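Local coordinates for protein ORF10 (Moritella marina, PDB 6RIW) that supplies the ketosynthase-chain length factor didomain of a polyunsaturated fatty acid synthase, which probably condenses acyl chains carried on acyl carrier protein, at residues 531-536 and 908-913; 549-554 and 583-588. All coordinates share one frame; numbering follows the deposited sequence.

Contact 1. Residues 531-536 and 908-913; sequences EQLDID and KTIKLG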
loop_
_atom_site.group_PDB
_atom_site.type_symbol
_atom_site.label_atom_id
_atom_site.label_comp_id
_atom_site.label_asym_id
_atom_site.label_seq_id
_atom_site.Cartn_x
_atom_site.Cartn_y
_atom_site.Cartn_z
ATOM N N GLU A 531 0.692 -6.358 -23.689
ATOM C CA GLU A 531 1.691 -7.383 -23.979
ATOM C C GLU A 531 3.088 -6.941 -23.559
ATOM O O GLU A 531 3.870 -7.745 -23.042
ATOM C CB GLU A 531 1.668 -7.751 -25.475
ATOM C CG GLU A 531 2.869 -8.640 -25.894
ATOM C CD GLU A 531 2.660 -9.379 -27.220
ATOM O OE1 GLU A 531 1.775 -8.980 -28.014
ATOM O OE2 GLU A 531 3.400 -10.363 -27.466
ATOM N N GLN A 532 3.413 -5.665 -23.751
ATOM C CA GLN A 532 4.762 -5.165 -23.525
ATOM C C GLN A 532 4.725 -3.644 -23.455
ATOM O O GLN A 532 3.766 -3.006 -23.890
ATOM C CB GLN A 532 5.714 -5.629 -24.636
ATOM C CG GLN A 532 5.293 -5.164 -26.016
ATOM C CD GLN A 532 6.034 -5.910 -27.128
ATOM O OE1 GLN A 532 6.163 -7.134 -27.095
ATOM N NE2 GLN A 532 6.537 -5.168 -28.098
ATOM N N LEU A 533 5.795 -3.067 -22.919
ATOM C CA LEU A 533 5.992 -1.628 -22.973
ATOM C C LEU A 533 7.397 -1.321 -23.476
ATOM O O LEU A 533 8.333 -2.094 -23.257
ATOM C CB LEU A 533 5.773 -0.987 -21.606
ATOM C CG LEU A 533 6.596 -1.668 -20.514
ATOM C CD1 LEU A 533 7.846 -0.852 -20.214
ATOM C CD2 LEU A 533 5.787 -1.839 -19.260
ATOM N N ASP A 534 7.532 -0.182 -24.151
ATOM C CA ASP A 534 8.828 0.381 -24.521
ATOM C C ASP A 534 9.155 1.531 -23.575
ATOM O O ASP A 534 8.336 2.439 -23.393
ATOM C CB ASP A 534 8.819 0.905 -25.957
ATOM C CG ASP A 534 8.356 -0.127 -26.968
ATOM O OD1 ASP A 534 8.059 -1.287 -26.590
ATOM O OD2 ASP A 534 8.286 0.240 -28.163
ATOM N N ILE A 535 10.345 1.503 -22.984
ATOM C CA ILE A 535 10.717 2.514 -22.002
ATOM C C ILE A 535 12.173 2.913 -22.216
ATOM O O ILE A 535 13.011 2.081 -22.579
ATOM C CB ILE A 535 10.461 2.002 -20.566
ATOM C CG1 ILE A 535 10.545 3.139 -19.545
ATOM C CG2 ILE A 535 11.399 0.864 -20.209
ATOM C CD1 ILE A 535 9.620 2.932 -18.331
ATOM N N ASP A 536 12.469 4.193 -21.997
ATOM C CA ASP A 536 13.826 4.730 -22.142
ATOM C C ASP A 536 14.597 4.472 -20.854
ATOM O O ASP A 536 14.423 5.184 -19.865
ATOM C CB ASP A 536 13.784 6.222 -22.464
ATOM C CG ASP A 536 15.159 6.894 -22.355
ATOM O OD1 ASP A 536 16.191 6.194 -22.415
ATOM O OD2 ASP A 536 15.204 8.133 -22.224
ATOM N N LYS A 908 14.139 0.189 -24.507
ATOM C CA LYS A 908 14.096 -1.259 -24.435
ATOM C C LYS A 908 12.657 -1.730 -24.264
ATOM O O LYS A 908 11.832 -1.051 -23.643
ATOM C CB LYS A 908 14.958 -1.779 -23.286
ATOM C CG LYS A 908 16.452 -1.501 -23.453
ATOM C CD LYS A 908 17.265 -2.794 -23.422
ATOM C CE LYS A 908 18.580 -2.650 -24.173
ATOM N NZ LYS A 908 18.875 -3.846 -25.012
ATOM N N THR A 909 12.371 -2.907 -24.817
ATOM C CA THR A 909 11.052 -3.528 -24.731
ATOM C C THR A 909 11.029 -4.499 -23.557
ATOM O O THR A 909 11.933 -5.322 -23.411
ATOM C CB THR A 909 10.710 -4.259 -26.028
ATOM O OG1 THR A 909 10.565 -3.305 -27.082
ATOM C CG2 THR A 909 9.407 -5.044 -25.879
ATOM N N ILE A 910 10.018 -4.381 -22.703
ATOM C CA ILE A 910 9.853 -5.273 -21.564
ATOM C C ILE A 910 8.490 -5.932 -21.689
ATOM O O ILE A 910 7.472 -5.236 -21.816
ATOM C CB ILE A 910 9.989 -4.524 -20.234
ATOM C CG1 ILE A 910 11.418 -3.992 -20.103
ATOM C CG2 ILE A 910 9.643 -5.439 -19.067
ATOM C CD1 ILE A 910 11.530 -2.763 -19.253
ATOM N N LYS A 911 8.473 -7.264 -21.692
ATOM C CA LYS A 911 7.238 -8.022 -21.812
ATOM C C LYS A 911 6.658 -8.287 -20.432
ATOM O O LYS A 911 7.393 -8.546 -19.476
ATOM C CB LYS A 911 7.476 -9.348 -22.543
ATOM C CG LYS A 911 7.642 -9.178 -24.051
ATOM C CD LYS A 911 7.932 -10.498 -24.747
ATOM C CE LYS A 911 7.976 -10.327 -26.266
ATOM N NZ LYS A 911 6.638 -9.954 -26.819
ATOM N N LEU A 912 5.335 -8.199 -20.331
ATOM C CA LEU A 912 4.654 -8.570 -19.097
ATOM C C LEU A 912 4.569 -10.097 -19.008
ATOM O O LEU A 912 4.642 -10.806 -20.014
ATOM C CB LEU A 912 3.262 -7.938 -19.049
ATOM C CG LEU A 912 3.254 -6.486 -18.553
ATOM C CD1 LEU A 912 3.861 -5.564 -19.591
ATOM C CD2 LEU A 912 1.819 -6.056 -18.253
ATOM N N GLY A 913 4.418 -10.604 -17.791
ATOM C CA GLY A 913 4.526 -12.029 -17.583
ATOM C C GLY A 913 5.990 -12.402 -17.519
ATOM O O GLY A 913 6.797 -11.702 -16.899
HETATM O O HOH W 1 3.434 -10.450 -22.418
#
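Leu-533 and Ile-910 form a hydrogen-bonded pair in a two-stranded antiparallel sheet, with Ile-910 N bonded to Leu-533 O at 2.9 Å and Leu-533 N to Ile-910 O at 3.0 Å. Ile-535 and Lys-908 repeat this exchange. Beyond the paired strands, Leu-912 N bonds Glu-531 O at 3.1 Å, and one water donates to both that oxygen and Leu-912 O.

The second group is polar. Lys-911 NZ, turned by the bend at chi4 (-66°), bonds Gln-532 OE1 at 2.9 Å with a C=O...NZ angle of 175°. It also makes a longer salt bridge to Glu-531 OE2 at 3.3 Å, while Glu-531 OE1 pairs with Arg-499. Thr-909 OG1 donates a long hydrogen bond (3.3 Å) to Asp-534 OD1 from above the carboxylate plane.

On the face of Leu-533, Ile-535 and Ile-910, Ile-535 CG2 meets Ile-910 CD1 at 3.8 Å; just past the strand, Leu-912 CD1 meets Leu-533 CD2 at 4.2 Å. Helix 552-567 packs against them.

The strand pair is largely amphipathic: backbone bonds fix the register, apolar groups seat it on the helix, and Lys-911 is held by an amide oxygen and, more loosely, by a carboxylate shared with Arg-499, probably dispersing its charge.

Contact 2. Residues 549-554 and 583-588; sequences CLIPQQ and GMELEL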
loop_
_atom_site.group_PDB
_atom_site.type_symbol
_atom_site.label_atom_id
_atom_site.label_comp_id
_atom_site.label_asym_id
_atom_site.label_seq_id
_atom_site.Cartn_x
_atom_site.Cartn_y
_atom_site.Cartn_z
ATOM N N CYS A 549 15.813 -6.118 -13.391
ATOM C CA CYS A 549 14.910 -5.117 -13.930
ATOM C C CYS A 549 13.787 -4.835 -12.936
ATOM O O CYS A 549 13.411 -5.699 -12.139
ATOM C CB CYS A 549 14.331 -5.604 -15.255
ATOM S SG CYS A 549 13.524 -4.337 -16.234
ATOM N N LEU A 550 13.253 -3.616 -12.985
ATOM C CA LEU A 550 12.083 -3.288 -12.171
ATOM C C LEU A 550 10.833 -3.959 -12.741
ATOM O O LEU A 550 10.690 -4.117 -13.953
ATOM C CB LEU A 550 11.868 -1.774 -12.110
ATOM C CG LEU A 550 13.069 -0.859 -11.862
ATOM C CD1 LEU A 550 12.557 0.567 -11.655
ATOM C CD2 LEU A 550 13.870 -1.318 -10.649
ATOM N N ILE A 551 9.907 -4.342 -11.861
ATOM C CA ILE A 551 8.706 -5.033 -12.331
ATOM C C ILE A 551 7.853 -4.075 -13.166
ATOM O O ILE A 551 7.926 -2.845 -12.987
ATOM C CB ILE A 551 7.894 -5.635 -11.165
ATOM C CG1 ILE A 551 7.361 -4.543 -10.214
ATOM C CG2 ILE A 551 8.725 -6.682 -10.410
ATOM C CD1 ILE A 551 6.193 -5.036 -9.287
ATOM N N PRO A 552 7.034 -4.592 -14.080
ATOM C CA PRO A 552 6.243 -3.704 -14.955
ATOM C C PRO A 552 5.277 -2.796 -14.222
ATOM O O PRO A 552 5.019 -1.699 -14.723
ATOM C CB PRO A 552 5.505 -4.692 -15.873
ATOM C CG PRO A 552 6.398 -5.894 -15.913
ATOM C CD PRO A 552 7.008 -5.995 -14.540
ATOM N N GLN A 553 4.752 -3.183 -13.045
ATOM C CA GLN A 553 3.868 -2.268 -12.308
ATOM C C GLN A 553 4.535 -0.906 -12.090
ATOM O O GLN A 553 3.913 0.150 -12.280
ATOM C CB GLN A 553 3.453 -2.874 -10.956
ATOM C CG GLN A 553 2.407 -2.001 -10.185
ATOM C CD GLN A 553 2.191 -2.428 -8.738
ATOM O OE1 GLN A 553 3.147 -2.615 -7.980
ATOM N NE2 GLN A 553 0.924 -2.557 -8.338
ATOM N N GLN A 554 5.809 -0.909 -11.702
ATOM C CA GLN A 554 6.489 0.356 -11.442
ATOM C C GLN A 554 6.890 1.057 -12.737
ATOM O O GLN A 554 6.745 2.278 -12.851
ATOM C CB GLN A 554 7.695 0.115 -10.536
ATOM C CG GLN A 554 7.262 -0.399 -9.143
ATOM C CD GLN A 554 8.168 0.076 -7.996
ATOM O OE1 GLN A 554 9.272 0.591 -8.218
ATOM N NE2 GLN A 554 7.692 -0.103 -6.754
ATOM N N GLY A 583 -3.248 -1.265 -5.882
ATOM C CA GLY A 583 -3.272 -2.333 -4.911
ATOM C C GLY A 583 -2.033 -3.187 -5.136
ATOM O O GLY A 583 -1.209 -2.896 -6.011
ATOM N N MET A 584 -1.897 -4.242 -4.337
ATOM C CA MET A 584 -0.653 -5.004 -4.458
ATOM C C MET A 584 -0.564 -5.670 -5.828
ATOM O O MET A 584 -1.576 -6.036 -6.441
ATOM C CB MET A 584 -0.506 -6.038 -3.324
ATOM C CG MET A 584 -1.460 -7.207 -3.320
ATOM S SD MET A 584 -0.774 -8.653 -2.389
ATOM C CE MET A 584 0.634 -9.027 -3.342
ATOM N N GLU A 585 0.655 -5.752 -6.342
ATOM C CA GLU A 585 0.936 -6.577 -7.509
ATOM C C GLU A 585 0.799 -8.028 -7.076
ATOM O O GLU A 585 1.649 -8.540 -6.344
ATOM C CB GLU A 585 2.342 -6.286 -8.026
ATOM C CG GLU A 585 2.782 -7.176 -9.197
ATOM C CD GLU A 585 1.747 -7.213 -10.318
ATOM O OE1 GLU A 585 1.737 -6.269 -11.153
ATOM O OE2 GLU A 585 0.954 -8.193 -10.375
ATOM N N LEU A 586 -0.290 -8.670 -7.481
ATOM C CA LEU A 586 -0.517 -10.053 -7.081
ATOM C C LEU A 586 0.556 -10.996 -7.614
ATOM O O LEU A 586 0.756 -12.075 -7.029
ATOM C CB LEU A 586 -1.899 -10.478 -7.554
ATOM C CG LEU A 586 -3.078 -9.690 -6.927
ATOM C CD1 LEU A 586 -4.390 -10.085 -7.628
ATOM C CD2 LEU A 586 -3.181 -9.944 -5.420
ATOM N N GLU A 587 1.256 -10.627 -8.710
ATOM C CA GLU A 587 2.356 -11.463 -9.195
ATOM C C GLU A 587 3.520 -11.534 -8.212
ATOM O O GLU A 587 4.409 -12.385 -8.383
ATOM C CB GLU A 587 2.860 -10.981 -10.571
ATOM C CG GLU A 587 1.811 -11.157 -11.670
ATOM C CD GLU A 587 2.350 -10.823 -13.066
ATOM O OE1 GLU A 587 3.437 -10.207 -13.178
ATOM O OE2 GLU A 587 1.675 -11.171 -14.052
ATOM N N LEU A 588 3.526 -10.701 -7.168
ATOM C CA LEU A 588 4.564 -10.827 -6.151
ATOM C C LEU A 588 4.559 -12.183 -5.441
ATOM O O LEU A 588 5.579 -12.554 -4.834
ATOM C CB LEU A 588 4.420 -9.705 -5.110
ATOM C CG LEU A 588 4.740 -8.273 -5.588
ATOM C CD1 LEU A 588 4.552 -7.307 -4.424
ATOM C CD2 LEU A 588 6.142 -8.193 -6.146
HETATM O O HOH W 2 4.216 -5.891 -12.360
HETATM O O HOH W 3 2.685 -3.963 -5.431
#
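The amide of Gln-553 and the carboxylate of Glu-585 pass each other in opposite directions with their planes 50° apart. Over one face of the amide lies Glu-585 CB, 3.9 Å from Gln-553 CD. At the nitrogen end, Gln-553 NE2 donates to Gly-583 O at 3.2 Å; the acceptor lies in the amide plane, but the N-H...O angle of 136° marks a bent bond. At the oxygen end, Gln-553 OE1 receives a hydrogen bond from a water that accepts from Glu-585 N, so direct and water-mediated bonds fix the rotation of the amide.

The carboxylate is gripped at both oxygens. Glu-585 OE2 takes Glu-587 N at 3.0 Å through its anti lone pair, and Glu-585 OE1 takes a second water at 2.8 Å that accepts from Gln-553 N. This places a negative group near the first turn of helix 552-567, where the helix dipole would probably stabilise it.

Ile-551 CD1 adds apolar packing, 4.0 Å from Glu-585 CG and 4.5 Å from Leu-588 CD2. With CG anti to the backbone N (chi1 -175°) and the chain extended beyond it, the amide of Gln-553 is carried across to Gly-583. An alanine at Gln-553 would probably deprive Gly-583 O of this donor, break the water bridge to Glu-585 N and open a gap over Glu-585 CB.

The contact joins the start of helix 552-567 to the loop, ending in the 3-10 segment 586-588, that links strand 576-581 to helix 589-595. Met-645 of helix 642-653 touches Gln-553, Phe-640 packs on Ile-551 and Leu-588, and helix 699-706 lies against Leu-586.

Overall arrangement
Both contacts involve helix 552-567 in the second ketosynthase-like region, by domain order probably the chain length factor. Contact 2 meets the start of this helix and is buried, its centre about 12 Å from the centre of the chain; contact 1, its centre about 24 Å out, is partly buried and lays a strand pair against the helix. Their centres are about 13 Å apart and they touch: Leu-912 CG lies 3.9 Å from Pro-552 CB, and Ile-910 CD1 packs on Cys-549 SG. The chemistry follows position. Contact 1 relies on repeated backbone bonds and outer polar and charged side chains, whereas contact 2 joins two irregular segments through one side-chain amide, two bridging waters and a little apolar packing.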